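Local coordinates for polysaccharide deacetylase-like protein (Bacillus anthracis, PDB 4V33) that is a putative zinc-dependent polysaccharide deacetylase, one of two required by the bacterium to keep its osmotic stability and cell shape, at residues Thr61-Thr66 with Phe101-Asp106; Asn169-Met174 with Phe215-Lys220; Tyr233-Asn238 with Ala266-Leu271; Trp80-Gly85 with Ile193-Lys198. All blocks are in the same frame, centred on the assembly; numbering follows the deposited sequence.

Contact 1 (Thr61-Thr66 with Phe101-Asp106)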
loop_
_atom_site.group_PDB
_atom_site.type_symbol
_atom_site.label_atom_id
_atom_site.label_comp_id
_atom_site.label_asym_id
_atom_site.label_seq_id
_atom_site.Cartn_x
_atom_site.Cartn_y
_atom_site.Cartn_z
ATOM N N THR A 61 11.274 -16.802 12.831
ATOM C CA THR A 61 12.699 -16.938 12.556
ATOM C C THR A 61 13.444 -16.984 13.881
ATOM O O THR A 61 12.825 -17.056 14.941
ATOM C CB THR A 61 13.237 -15.760 11.713
ATOM O OG1 THR A 61 14.604 -16.002 11.371
ATOM C CG2 THR A 61 13.130 -14.444 12.482
ATOM N N THR A 62 14.770 -16.961 13.819
ATOM C CA THR A 62 15.580 -16.867 15.022
ATOM C C THR A 62 16.557 -15.710 14.885
ATOM O O THR A 62 17.250 -15.588 13.876
ATOM C CB THR A 62 16.355 -18.169 15.285
ATOM O OG1 THR A 62 15.428 -19.258 15.397
ATOM C CG2 THR A 62 17.169 -18.061 16.566
ATOM N N ILE A 63 16.602 -14.860 15.906
ATOM C CA ILE A 63 17.496 -13.709 15.924
ATOM C C ILE A 63 18.802 -14.067 16.633
ATOM O O ILE A 63 18.798 -14.797 17.622
ATOM C CB ILE A 63 16.819 -12.511 16.630
ATOM C CG1 ILE A 63 15.561 -12.093 15.862
ATOM C CG2 ILE A 63 17.778 -11.333 16.765
ATOM C CD1 ILE A 63 14.650 -11.156 16.638
ATOM N N HIS A 64 19.919 -13.566 16.115
ATOM C CA HIS A 64 21.214 -13.786 16.746
ATOM C C HIS A 64 21.985 -12.482 16.827
ATOM O O HIS A 64 21.690 -11.530 16.099
ATOM C CB HIS A 64 22.048 -14.781 15.938
ATOM C CG HIS A 64 21.353 -16.077 15.662
ATOM N ND1 HIS A 64 21.367 -17.132 16.550
ATOM C CD2 HIS A 64 20.636 -16.492 14.593
ATOM C CE1 HIS A 64 20.685 -18.141 16.039
ATOM N NE2 HIS A 64 20.229 -17.779 14.854
ATOM N N MET A 65 22.988 -12.447 17.699
ATOM C CA MET A 65 23.923 -11.336 17.709
ATOM C C MET A 65 25.347 -11.821 17.482
ATOM O O MET A 65 25.763 -12.843 18.027
ATOM C CB MET A 65 23.862 -10.563 19.023
ATOM C CG MET A 65 24.786 -9.354 19.034
ATOM S SD MET A 65 23.928 -7.800 18.764
ATOM C CE MET A 65 22.507 -8.163 19.751
ATOM N N THR A 66 26.091 -11.075 16.677
ATOM C CA THR A 66 27.506 -11.352 16.484
ATOM C C THR A 66 28.312 -10.078 16.690
ATOM O O THR A 66 27.746 -9.008 16.927
ATOM C CB THR A 66 27.783 -11.923 15.081
ATOM O OG1 THR A 66 27.187 -11.074 14.091
ATOM C CG2 THR A 66 27.202 -13.321 14.958
ATOM N N PHE A 101 23.474 -15.578 21.561
ATOM C CA PHE A 101 22.302 -14.950 22.174
ATOM C C PHE A 101 21.053 -15.125 21.325
ATOM O O PHE A 101 20.279 -14.189 21.094
ATOM C CB PHE A 101 22.598 -13.494 22.526
ATOM C CG PHE A 101 23.667 -13.353 23.570
ATOM C CD1 PHE A 101 23.381 -13.605 24.901
ATOM C CD2 PHE A 101 24.964 -13.016 23.217
ATOM C CE1 PHE A 101 24.360 -13.500 25.868
ATOM C CE2 PHE A 101 25.948 -12.910 24.177
ATOM C CZ PHE A 101 25.647 -13.151 25.506
ATOM N N SER A 102 20.878 -16.362 20.879
ATOM C CA SER A 102 19.756 -16.747 20.040
ATOM C C SER A 102 18.424 -16.386 20.684
ATOM O O SER A 102 18.236 -16.581 21.890
ATOM C CB SER A 102 19.823 -18.253 19.764
ATOM O OG SER A 102 18.595 -18.753 19.274
ATOM N N LEU A 103 17.509 -15.863 19.877
ATOM C CA LEU A 103 16.168 -15.537 20.332
ATOM C C LEU A 103 15.160 -15.959 19.275
ATOM O O LEU A 103 15.151 -15.419 18.166
ATOM C CB LEU A 103 16.023 -14.040 20.597
ATOM C CG LEU A 103 14.679 -13.629 21.203
ATOM C CD1 LEU A 103 14.713 -13.755 22.731
ATOM C CD2 LEU A 103 14.276 -12.219 20.766
ATOM N N PRO A 104 14.310 -16.937 19.611
ATOM C CA PRO A 104 13.218 -17.306 18.710
ATOM C C PRO A 104 12.255 -16.137 18.568
ATOM O O PRO A 104 11.886 -15.503 19.558
ATOM C CB PRO A 104 12.534 -18.463 19.444
ATOM C CG PRO A 104 13.575 -19.002 20.364
ATOM C CD PRO A 104 14.377 -17.813 20.792
ATOM N N PHE A 105 11.863 -15.842 17.336
ATOM C CA PHE A 105 10.911 -14.779 17.083
ATOM C C PHE A 105 9.746 -15.343 16.295
ATOM O O PHE A 105 9.947 -15.986 15.272
ATOM C CB PHE A 105 11.555 -13.643 16.290
ATOM C CG PHE A 105 10.632 -12.478 16.055
ATOM C CD1 PHE A 105 9.736 -12.481 14.993
ATOM C CD2 PHE A 105 10.646 -11.390 16.907
ATOM C CE1 PHE A 105 8.878 -11.416 14.790
ATOM C CE2 PHE A 105 9.792 -10.320 16.700
ATOM C CZ PHE A 105 8.913 -10.335 15.643
ATOM N N ASP A 106 8.530 -15.091 16.762
ATOM C CA ASP A 106 7.345 -15.558 16.062
ATOM C C ASP A 106 6.282 -14.471 16.067
ATOM O O ASP A 106 6.030 -13.849 17.098
ATOM C CB ASP A 106 6.805 -16.824 16.733
ATOM C CG ASP A 106 5.921 -17.645 15.811
ATOM O OD1 ASP A 106 4.884 -17.123 15.354
ATOM O OD2 ASP A 106 6.258 -18.820 15.549
#
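T61 and I63 face F105 and L103 across an antiparallel strand pair in what is probably the fibronectin type III-like β-sandwich of the chain. Two bonds join each of these pairs: T61 N reaches F105 O at 2.9 Å, and the I63 N to L103 O bond is a short 2.7 Å. P104, which has no N-H to offer, falls opposite T62 in the non-hydrogen-bonded pair, a worked example of how an edge strand can accept a proline without losing a bond. T61, I63, L103 and F105 share one face, turned toward the second sheet, where I63 and L103 touch Y77, F105 touches I79 and T61 touches I138. I63 does most of the joining there. Its CG1 lies anti to the carbonyl carbon (chi1 -62°), and CD1 beyond it settles 4.0 Å from F105 CB, while L103 CD2 comes up at 4.3 Å. F105 itself has CG anti to its backbone N (chi1 -177°), and its ring heads off into the sandwich, edge-to-face with F117. The T61 and F105 side chains cross obliquely, T61 CG2 4.2 Å from F105 CB, and T61 OG1 is hydrogen-bonded to N52 O. On the other face the H64 ring comes beside S102, where buried H64 ND1, with no polar partner in the model, lies 3.7 Å from S102 CB.

Contact 2 (Asn169-Met174 with Phe215-Lys220)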
loop_
_atom_site.group_PDB
_atom_site.type_symbol
_atom_site.label_atom_id
_atom_site.label_comp_id
_atom_site.label_asym_id
_atom_site.label_seq_id
_atom_site.Cartn_x
_atom_site.Cartn_y
_atom_site.Cartn_z
ATOM N N ASN A 169 -23.649 2.818 -0.983
ATOM C CA ASN A 169 -22.841 1.620 -0.766
ATOM C C ASN A 169 -21.350 1.924 -0.674
ATOM O O ASN A 169 -20.632 1.297 0.120
ATOM C CB ASN A 169 -23.139 0.554 -1.822
ATOM C CG ASN A 169 -24.491 -0.091 -1.611
ATOM O OD1 ASN A 169 -25.066 0.001 -0.524
ATOM N ND2 ASN A 169 -25.003 -0.751 -2.640
ATOM N N PHE A 170 -20.879 2.887 -1.468
ATOM C CA PHE A 170 -19.489 3.311 -1.361
ATOM C C PHE A 170 -19.205 3.837 0.044
ATOM O O PHE A 170 -18.196 3.486 0.653
ATOM C CB PHE A 170 -19.143 4.383 -2.404
ATOM C CG PHE A 170 -17.743 4.902 -2.271
ATOM C CD1 PHE A 170 -16.658 4.090 -2.592
ATOM C CD2 PHE A 170 -17.502 6.178 -1.775
ATOM C CE1 PHE A 170 -15.356 4.543 -2.443
ATOM C CE2 PHE A 170 -16.190 6.650 -1.628
ATOM C CZ PHE A 170 -15.117 5.831 -1.965
ATOM N N GLU A 171 -20.106 4.663 0.567
ATOM C CA GLU A 171 -19.930 5.184 1.915
ATOM C C GLU A 171 -19.886 4.057 2.940
ATOM O O GLU A 171 -19.087 4.101 3.870
ATOM C CB GLU A 171 -21.025 6.199 2.262
ATOM C CG GLU A 171 -20.848 6.801 3.652
ATOM C CD GLU A 171 -21.751 7.984 3.915
ATOM O OE1 GLU A 171 -22.222 8.620 2.948
ATOM O OE2 GLU A 171 -21.989 8.281 5.107
ATOM N N ALA A 172 -20.740 3.049 2.770
ATOM C CA ALA A 172 -20.792 1.944 3.724
ATOM C C ALA A 172 -19.483 1.158 3.697
ATOM O O ALA A 172 -19.006 0.704 4.740
ATOM C CB ALA A 172 -21.979 1.032 3.428
ATOM N N GLN A 173 -18.909 1.010 2.506
ATOM C CA GLN A 173 -17.633 0.314 2.342
ATOM C C GLN A 173 -16.488 1.100 2.976
ATOM O O GLN A 173 -15.658 0.536 3.704
ATOM C CB GLN A 173 -17.382 0.037 0.859
ATOM C CG GLN A 173 -18.350 -1.011 0.307
ATOM C CD GLN A 173 -18.499 -0.953 -1.207
ATOM O OE1 GLN A 173 -17.662 -0.388 -1.914
ATOM N NE2 GLN A 173 -19.572 -1.544 -1.710
ATOM N N MET A 174 -16.454 2.403 2.725
ATOM C CA MET A 174 -15.432 3.245 3.337
ATOM C C MET A 174 -15.600 3.309 4.855
ATOM O O MET A 174 -14.614 3.344 5.597
ATOM C CB MET A 174 -15.439 4.639 2.723
ATOM C CG MET A 174 -15.094 4.661 1.243
ATOM S SD MET A 174 -13.429 4.049 0.829
ATOM C CE MET A 174 -13.793 2.385 0.273
ATOM N N PHE A 215 -15.212 11.554 -3.664
ATOM C CA PHE A 215 -14.498 12.630 -2.991
ATOM C C PHE A 215 -15.307 13.195 -1.820
ATOM O O PHE A 215 -14.809 13.308 -0.697
ATOM C CB PHE A 215 -14.173 13.713 -4.033
ATOM C CG PHE A 215 -13.563 14.963 -3.467
ATOM C CD1 PHE A 215 -12.464 14.907 -2.620
ATOM C CD2 PHE A 215 -14.070 16.205 -3.822
ATOM C CE1 PHE A 215 -11.904 16.064 -2.113
ATOM C CE2 PHE A 215 -13.510 17.371 -3.318
ATOM C CZ PHE A 215 -12.423 17.299 -2.465
ATOM N N HIS A 216 -16.561 13.540 -2.082
ATOM C CA HIS A 216 -17.419 14.097 -1.044
ATOM C C HIS A 216 -17.668 13.120 0.104
ATOM O O HIS A 216 -17.727 13.528 1.261
ATOM C CB HIS A 216 -18.740 14.566 -1.654
ATOM C CG HIS A 216 -18.581 15.703 -2.613
ATOM N ND1 HIS A 216 -19.430 15.901 -3.680
ATOM C CD2 HIS A 216 -17.672 16.704 -2.664
ATOM C CE1 HIS A 216 -19.047 16.973 -4.351
ATOM N NE2 HIS A 216 -17.981 17.479 -3.756
ATOM N N VAL A 217 -17.811 11.835 -0.212
ATOM C CA VAL A 217 -17.994 10.817 0.823
ATOM C C VAL A 217 -16.740 10.728 1.690
ATOM O O VAL A 217 -16.815 10.657 2.919
ATOM C CB VAL A 217 -18.307 9.442 0.204
ATOM C CG1 VAL A 217 -18.105 8.327 1.221
ATOM C CG2 VAL A 217 -19.732 9.419 -0.358
ATOM N N LEU A 218 -15.576 10.739 1.047
ATOM C CA LEU A 218 -14.324 10.702 1.797
ATOM C C LEU A 218 -14.117 11.948 2.675
ATOM O O LEU A 218 -13.622 11.846 3.807
ATOM C CB LEU A 218 -13.140 10.462 0.857
ATOM C CG LEU A 218 -13.129 9.083 0.188
ATOM C CD1 LEU A 218 -11.967 8.992 -0.811
ATOM C CD2 LEU A 218 -13.043 7.970 1.233
ATOM N N GLN A 219 -14.512 13.115 2.173
ATOM C CA GLN A 219 -14.460 14.335 2.979
ATOM C C GLN A 219 -15.354 14.225 4.215
ATOM O O GLN A 219 -14.992 14.677 5.300
ATOM C CB GLN A 219 -14.902 15.546 2.164
ATOM C CG GLN A 219 -13.903 16.007 1.131
ATOM C CD GLN A 219 -14.381 17.246 0.412
ATOM O OE1 GLN A 219 -15.425 17.231 -0.236
ATOM N NE2 GLN A 219 -13.637 18.334 0.546
ATOM N N LYS A 220 -16.525 13.622 4.035
ATOM C CA LYS A 220 -17.461 13.450 5.139
ATOM C C LYS A 220 -16.884 12.535 6.217
ATOM O O LYS A 220 -16.949 12.848 7.407
ATOM C CB LYS A 220 -18.788 12.889 4.628
ATOM C CG LYS A 220 -19.789 12.581 5.732
ATOM C CD LYS A 220 -21.039 11.918 5.181
ATOM C CE LYS A 220 -21.969 11.488 6.316
ATOM N NZ LYS A 220 -23.180 10.791 5.804
HETATM O O HOH W 1 -23.696 11.051 3.330
#
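This is a helix-helix contact in the shell of the deacetylase domain, F170, E171 and M174 of helix 167-179 meeting V217, L218 and K220 of helix 211-221. Such helices surround the parallel strands of the distorted (β/α) barrel expected of the polysaccharide deacetylase family. The two axes run in the same general sense at 40°, 10.0 Å apart, and the case illustrates how one branched side chain can touch two residues of a neighbouring helix. V217 CG1 lies anti to the backbone N (chi1 164°) and comes down 3.7 Å from both F170 CD2 and E171 CA. The F170 ring receives V217 CB in its plane at the edge, with L218 CG also near that plane, whereas M174 CG of its own helix covers one face, displaced toward the rim. M174 CG in turn touches L218 CD2 at 3.9 Å. F170 also meets Y149 of strand 146-149 edge-to-face, which joins helix 167-179 to the sheet. At the outer margin the apolar seam gives way to charge. The extended K220 chain crosses E171 at about a right angle and closes a salt bridge, NZ lying 2.9 Å from E171 OE2 on the syn lone pair of that oxygen, while a water donates to E171 OE1.

Contact 3 (Tyr233-Asn238 with Ala266-Leu271). With ZN (zinc ion), chain D.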
loop_
_atom_site.group_PDB
_atom_site.type_symbol
_atom_site.label_atom_id
_atom_site.label_comp_id
_atom_site.label_asym_id
_atom_site.label_seq_id
_atom_site.Cartn_x
_atom_site.Cartn_y
_atom_site.Cartn_z
ATOM N N TYR A 233 -7.105 7.117 -11.381
ATOM C CA TYR A 233 -6.367 6.907 -12.617
ATOM C C TYR A 233 -7.131 7.588 -13.749
ATOM O O TYR A 233 -8.149 7.089 -14.213
ATOM C CB TYR A 233 -6.234 5.423 -12.909
ATOM C CG TYR A 233 -5.390 4.594 -11.954
ATOM C CD1 TYR A 233 -4.002 4.705 -11.938
ATOM C CD2 TYR A 233 -5.986 3.649 -11.119
ATOM C CE1 TYR A 233 -3.225 3.907 -11.096
ATOM C CE2 TYR A 233 -5.224 2.847 -10.282
ATOM C CZ TYR A 233 -3.850 2.972 -10.289
ATOM O OH TYR A 233 -3.095 2.167 -9.475
ATOM N N MET A 234 -6.622 8.734 -14.189
ATOM C CA MET A 234 -7.324 9.610 -15.118
ATOM C C MET A 234 -7.002 9.283 -16.571
ATOM O O MET A 234 -5.826 9.167 -16.936
ATOM C CB MET A 234 -6.895 11.057 -14.833
ATOM C CG MET A 234 -7.566 12.109 -15.702
ATOM S SD MET A 234 -9.216 12.464 -15.064
ATOM C CE MET A 234 -10.160 12.536 -16.594
ATOM N N ILE A 235 -8.034 9.126 -17.402
ATOM C CA ILE A 235 -7.822 9.096 -18.849
ATOM C C ILE A 235 -7.470 10.528 -19.224
ATOM O O ILE A 235 -8.326 11.407 -19.193
ATOM C CB ILE A 235 -9.074 8.612 -19.607
ATOM C CG1 ILE A 235 -9.360 7.150 -19.244
ATOM C CG2 ILE A 235 -8.857 8.737 -21.129
ATOM C CD1 ILE A 235 -10.762 6.688 -19.658
ATOM N N VAL A 236 -6.197 10.785 -19.534
ATOM C CA VAL A 236 -5.707 12.154 -19.486
ATOM C C VAL A 236 -6.353 13.061 -20.543
ATOM O O VAL A 236 -6.644 14.230 -20.286
ATOM C CB VAL A 236 -4.164 12.200 -19.524
ATOM C CG1 VAL A 236 -3.660 13.636 -19.478
ATOM C CG2 VAL A 236 -3.590 11.400 -18.342
ATOM N N ASN A 237 -6.637 12.517 -21.721
ATOM C CA ASN A 237 -7.273 13.335 -22.751
ATOM C C ASN A 237 -8.705 13.739 -22.423
ATOM O O ASN A 237 -9.275 14.601 -23.089
ATOM C CB ASN A 237 -7.221 12.644 -24.117
ATOM C CG ASN A 237 -5.837 12.658 -24.712
ATOM O OD1 ASN A 237 -4.869 13.060 -24.056
ATOM N ND2 ASN A 237 -5.726 12.229 -25.966
ATOM N N ASN A 238 -9.277 13.116 -21.393
ATOM C CA ASN A 238 -10.646 13.412 -20.988
ATOM C C ASN A 238 -10.783 14.505 -19.939
ATOM O O ASN A 238 -11.895 14.828 -19.548
ATOM C CB ASN A 238 -11.347 12.157 -20.470
ATOM C CG ASN A 238 -11.767 11.220 -21.592
ATOM O OD1 ASN A 238 -11.823 11.615 -22.754
ATOM N ND2 ASN A 238 -12.090 9.982 -21.236
ATOM N N ALA A 266 -3.383 8.100 -22.192
ATOM C CA ALA A 266 -3.946 9.280 -22.831
ATOM C C ALA A 266 -5.376 9.045 -23.287
ATOM O O ALA A 266 -6.249 9.884 -23.068
ATOM C CB ALA A 266 -3.095 9.706 -24.010
ATOM N N THR A 267 -5.608 7.916 -23.951
ATOM C CA THR A 267 -6.918 7.654 -24.543
ATOM C C THR A 267 -7.591 6.369 -24.062
ATOM O O THR A 267 -8.586 5.955 -24.654
ATOM C CB THR A 267 -6.869 7.622 -26.095
ATOM O OG1 THR A 267 -6.123 6.478 -26.548
ATOM C CG2 THR A 267 -6.247 8.900 -26.651
ATOM N N HIS A 268 -7.062 5.756 -23.005
ATOM C CA HIS A 268 -7.556 4.459 -22.508
ATOM C C HIS A 268 -7.220 3.396 -23.558
ATOM O O HIS A 268 -8.071 2.623 -24.001
ATOM C CB HIS A 268 -9.061 4.506 -22.193
ATOM C CG HIS A 268 -9.533 3.435 -21.261
ATOM N ND1 HIS A 268 -10.247 2.337 -21.693
ATOM C CD2 HIS A 268 -9.432 3.314 -19.918
ATOM C CE1 HIS A 268 -10.550 1.576 -20.654
ATOM N NE2 HIS A 268 -10.083 2.156 -19.562
ATOM N N ALA A 269 -5.948 3.381 -23.944
ATOM C CA ALA A 269 -5.470 2.555 -25.043
ATOM C C ALA A 269 -5.364 1.083 -24.684
ATOM O O ALA A 269 -4.993 0.726 -23.569
ATOM C CB ALA A 269 -4.103 3.061 -25.506
ATOM N N ASP A 270 -5.661 0.226 -25.664
ATOM C CA ASP A 270 -5.441 -1.204 -25.514
ATOM C C ASP A 270 -3.952 -1.418 -25.748
ATOM O O ASP A 270 -3.509 -1.607 -26.879
ATOM C CB ASP A 270 -6.278 -1.958 -26.554
ATOM C CG ASP A 270 -6.245 -3.458 -26.363
ATOM O OD1 ASP A 270 -5.671 -3.931 -25.359
ATOM O OD2 ASP A 270 -6.818 -4.163 -27.224
ATOM N N LEU A 271 -3.177 -1.349 -24.672
ATOM C CA LEU A 271 -1.725 -1.227 -24.812
ATOM C C LEU A 271 -0.998 -2.294 -25.646
ATOM O O LEU A 271 -0.097 -1.950 -26.399
ATOM C CB LEU A 271 -1.079 -1.053 -23.435
ATOM C CG LEU A 271 -1.434 0.272 -22.759
ATOM C CD1 LEU A 271 -1.013 0.270 -21.299
ATOM C CD2 LEU A 271 -0.771 1.428 -23.507
HETATM ZN ZN ZN D . -10.482 2.094 -17.473
HETATM O O HOH W 2 -12.399 1.417 -17.602
#
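A266 O receives the backbone N-H of N237 at 3.0 Å, in the carbonyl plane and on a lone pair, with an angle of 155° at the hydrogen. The same oxygen is flanked by carbon: I235 CG2 lies 3.4 Å away and N237 CB 3.1 Å, so the bond sits in close apolar company. N237 and T267 then run side by side, pointing the same way, with ND2 3.4 Å from T267 CG2, while the T267 hydroxyl turns to E280 of helix 277-292. The pairing joins the turn after strand 230-234 to the loop after strand 259-263, and illustrates how second-shell packing can help place a metal ligand. I235 CD1 approaches H268 obliquely, 3.6 Å from CD2. The I235 side chain also touches D206. In H268, CG is anti to the backbone N (chi1 -160°). Its NE2 binds the zinc ion at 2.1 Å. The H264 and F303 rings meet that of H268 edge-to-face. A water lies 2.0 Å from the zinc, and D206 and H264 supply further ligands. D206 at the end of strand 199-206, H264 just after strand 259-263 and H268 in the loop that follows form the Asp-His-His zinc site characteristic of the polysaccharide deacetylase family.

Contact 4 (Trp80-Gly85 with Ile193-Lys198). With ACT (acetate ion), chain E.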
loop_
_atom_site.group_PDB
_atom_site.type_symbol
_atom_site.label_atom_id
_atom_site.label_comp_id
_atom_site.label_asym_id
_atom_site.label_seq_id
_atom_site.Cartn_x
_atom_site.Cartn_y
_atom_site.Cartn_z
ATOM N N TRP A 80 9.220 -3.890 18.942
ATOM C CA TRP A 80 7.864 -3.412 18.734
ATOM C C TRP A 80 7.538 -3.367 17.257
ATOM O O TRP A 80 8.428 -3.313 16.409
ATOM C CB TRP A 80 7.656 -2.030 19.354
ATOM C CG TRP A 80 8.377 -0.897 18.681
ATOM C CD1 TRP A 80 7.859 -0.020 17.768
ATOM C CD2 TRP A 80 9.730 -0.487 18.906
ATOM N NE1 TRP A 80 8.813 0.899 17.402
ATOM C CE2 TRP A 80 9.969 0.635 18.088
ATOM C CE3 TRP A 80 10.766 -0.962 19.719
ATOM C CZ2 TRP A 80 11.202 1.287 18.054
ATOM C CZ3 TRP A 80 11.989 -0.313 19.685
ATOM C CH2 TRP A 80 12.195 0.797 18.856
ATOM N N ARG A 81 6.246 -3.386 16.954
ATOM C CA ARG A 81 5.800 -3.198 15.582
ATOM C C ARG A 81 5.743 -1.720 15.300
ATOM O O ARG A 81 5.095 -0.980 16.034
ATOM C CB ARG A 81 4.397 -3.751 15.409
ATOM C CG ARG A 81 4.343 -5.227 15.339
ATOM C CD ARG A 81 2.954 -5.722 15.005
ATOM N NE ARG A 81 2.540 -5.428 13.635
ATOM C CZ ARG A 81 1.581 -4.566 13.314
ATOM N NH1 ARG A 81 0.949 -3.894 14.262
ATOM N NH2 ARG A 81 1.251 -4.374 12.043
ATOM N N THR A 82 6.396 -1.299 14.225
ATOM C CA THR A 82 6.403 0.106 13.840
ATOM C C THR A 82 4.986 0.680 13.788
ATOM O O THR A 82 4.733 1.792 14.266
ATOM C CB THR A 82 7.090 0.275 12.489
ATOM O OG1 THR A 82 8.452 -0.161 12.614
ATOM C CG2 THR A 82 7.060 1.725 12.042
ATOM N N ALA A 83 4.067 -0.111 13.244
ATOM C CA ALA A 83 2.675 0.300 13.076
ATOM C C ALA A 83 1.978 0.608 14.399
ATOM O O ALA A 83 1.061 1.428 14.452
ATOM C CB ALA A 83 1.906 -0.770 12.320
ATOM N N ASP A 84 2.414 -0.047 15.469
ATOM C CA ASP A 84 1.763 0.102 16.766
ATOM C C ASP A 84 2.460 1.115 17.677
ATOM O O ASP A 84 1.878 1.573 18.669
ATOM C CB ASP A 84 1.654 -1.257 17.459
ATOM C CG ASP A 84 0.648 -2.168 16.796
ATOM O OD1 ASP A 84 -0.268 -1.642 16.136
ATOM O OD2 ASP A 84 0.762 -3.404 16.942
ATOM N N GLY A 85 3.702 1.465 17.347
ATOM C CA GLY A 85 4.422 2.479 18.102
ATOM C C GLY A 85 5.352 1.919 19.161
ATOM O O GLY A 85 5.085 0.878 19.764
ATOM N N ILE A 193 3.987 0.561 3.524
ATOM C CA ILE A 193 3.017 -0.540 3.603
ATOM C C ILE A 193 3.243 -1.494 4.780
ATOM O O ILE A 193 2.286 -2.083 5.283
ATOM C CB ILE A 193 2.905 -1.345 2.285
ATOM C CG1 ILE A 193 4.258 -1.938 1.891
ATOM C CG2 ILE A 193 2.330 -0.470 1.173
ATOM C CD1 ILE A 193 4.158 -2.987 0.792
ATOM N N ASN A 194 4.490 -1.625 5.234
ATOM C CA ASN A 194 4.791 -2.480 6.384
ATOM C C ASN A 194 4.920 -1.698 7.688
ATOM O O ASN A 194 5.166 -2.277 8.748
ATOM C CB ASN A 194 6.050 -3.304 6.120
ATOM C CG ASN A 194 5.812 -4.395 5.094
ATOM O OD1 ASN A 194 4.930 -5.235 5.273
ATOM N ND2 ASN A 194 6.585 -4.375 4.006
ATOM N N LYS A 195 4.718 -0.386 7.601
ATOM C CA LYS A 195 4.873 0.498 8.756
ATOM C C LYS A 195 3.530 0.954 9.333
ATOM O O LYS A 195 3.498 1.703 10.314
ATOM C CB LYS A 195 5.701 1.726 8.367
ATOM C CG LYS A 195 7.093 1.392 7.846
ATOM C CD LYS A 195 7.874 2.664 7.539
ATOM C CE LYS A 195 9.172 2.361 6.800
ATOM N NZ LYS A 195 10.108 1.544 7.601
ATOM N N VAL A 196 2.439 0.495 8.725
ATOM C CA VAL A 196 1.091 0.865 9.151
ATOM C C VAL A 196 0.230 -0.369 9.338
ATOM O O VAL A 196 0.521 -1.435 8.807
ATOM C CB VAL A 196 0.393 1.799 8.135
ATOM C CG1 VAL A 196 1.243 3.050 7.899
ATOM C CG2 VAL A 196 0.089 1.058 6.812
ATOM N N ASN A 197 -0.837 -0.214 10.107
ATOM C CA ASN A 197 -1.788 -1.290 10.333
ATOM C C ASN A 197 -2.743 -1.416 9.153
ATOM O O ASN A 197 -3.254 -0.406 8.660
ATOM C CB ASN A 197 -2.590 -1.004 11.601
ATOM C CG ASN A 197 -3.510 -2.142 11.984
ATOM O OD1 ASN A 197 -4.729 -1.974 12.063
ATOM N ND2 ASN A 197 -2.932 -3.311 12.228
ATOM N N LYS A 198 -2.978 -2.647 8.712
ATOM C CA LYS A 198 -3.969 -2.928 7.671
ATOM C C LYS A 198 -3.916 -1.965 6.484
ATOM O O LYS A 198 -4.886 -1.251 6.208
ATOM C CB LYS A 198 -5.371 -2.927 8.286
ATOM C CG LYS A 198 -5.579 -3.989 9.351
ATOM C CD LYS A 198 -7.027 -3.973 9.834
ATOM C CE LYS A 198 -7.237 -4.942 10.970
ATOM N NZ LYS A 198 -8.673 -4.976 11.368
HETATM C C ACT E . -10.958 -6.691 9.340
HETATM O O ACT E . -11.488 -6.336 8.267
HETATM O OXT ACT E . -9.718 -6.560 9.397
HETATM C CH3 ACT E . -11.761 -7.239 10.483
HETATM O O HOH W 3 4.803 -2.351 11.575
HETATM O O HOH W 4 -0.874 2.136 11.814
#
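With CG2 anti to the backbone N (OG1 chi1 -62°), T82 brings that methyl to 3.9 Å from K195 CB, the two side chains lying alongside each other and pointing the same way. Their polar ends share a partner: the T82 hydroxyl bonds to E116, whose carboxylate also forms a salt bridge with K195. Beside them A83 presses its methyl on the backbone, CB 3.4 Å from V196 C, and its CA offers a hydrogen to K195 O at 3.2 Å. No direct hydrogen bond spans the two segments, but two waters bridge the backbones. One molecule accepts from A83 N at 2.9 Å and donates to N194 O; a second accepts from N197 N and donates weakly to A83 O. Within the turn R81 NH1 forms a salt bridge with D84 OD2, its hydrogen bond weak in angle; K113 is a second partner of that oxygen. A threonine methyl, an alanine methyl, backbone contacts and bridging waters thus make up an interdomain junction, here between the fibronectin type III-like sandwich and the deacetylase domain.

Contacts 1 and 4 open first along the chain and interleave: both use the sandwich, contact 1 on strands 60-66 and 103-106, contact 4 at the end of strand 74-81. Their centres are 21 Å apart. Contact 4 also reaches the loop before strand 199-206, and so steps across to the deacetylase domain that holds contacts 2 and 3. Those lie 25 Å apart between centres, linked by the succession of helix 211-221 and strand 230-234, one on the outer helices and the other at the zinc site. The centres of contacts 1 and 3 are 50 Å apart, on opposite sides of the chain's centre. The part of the sandwich at contact 1 is therefore far from the metal site, with contact 4 between them as an interface.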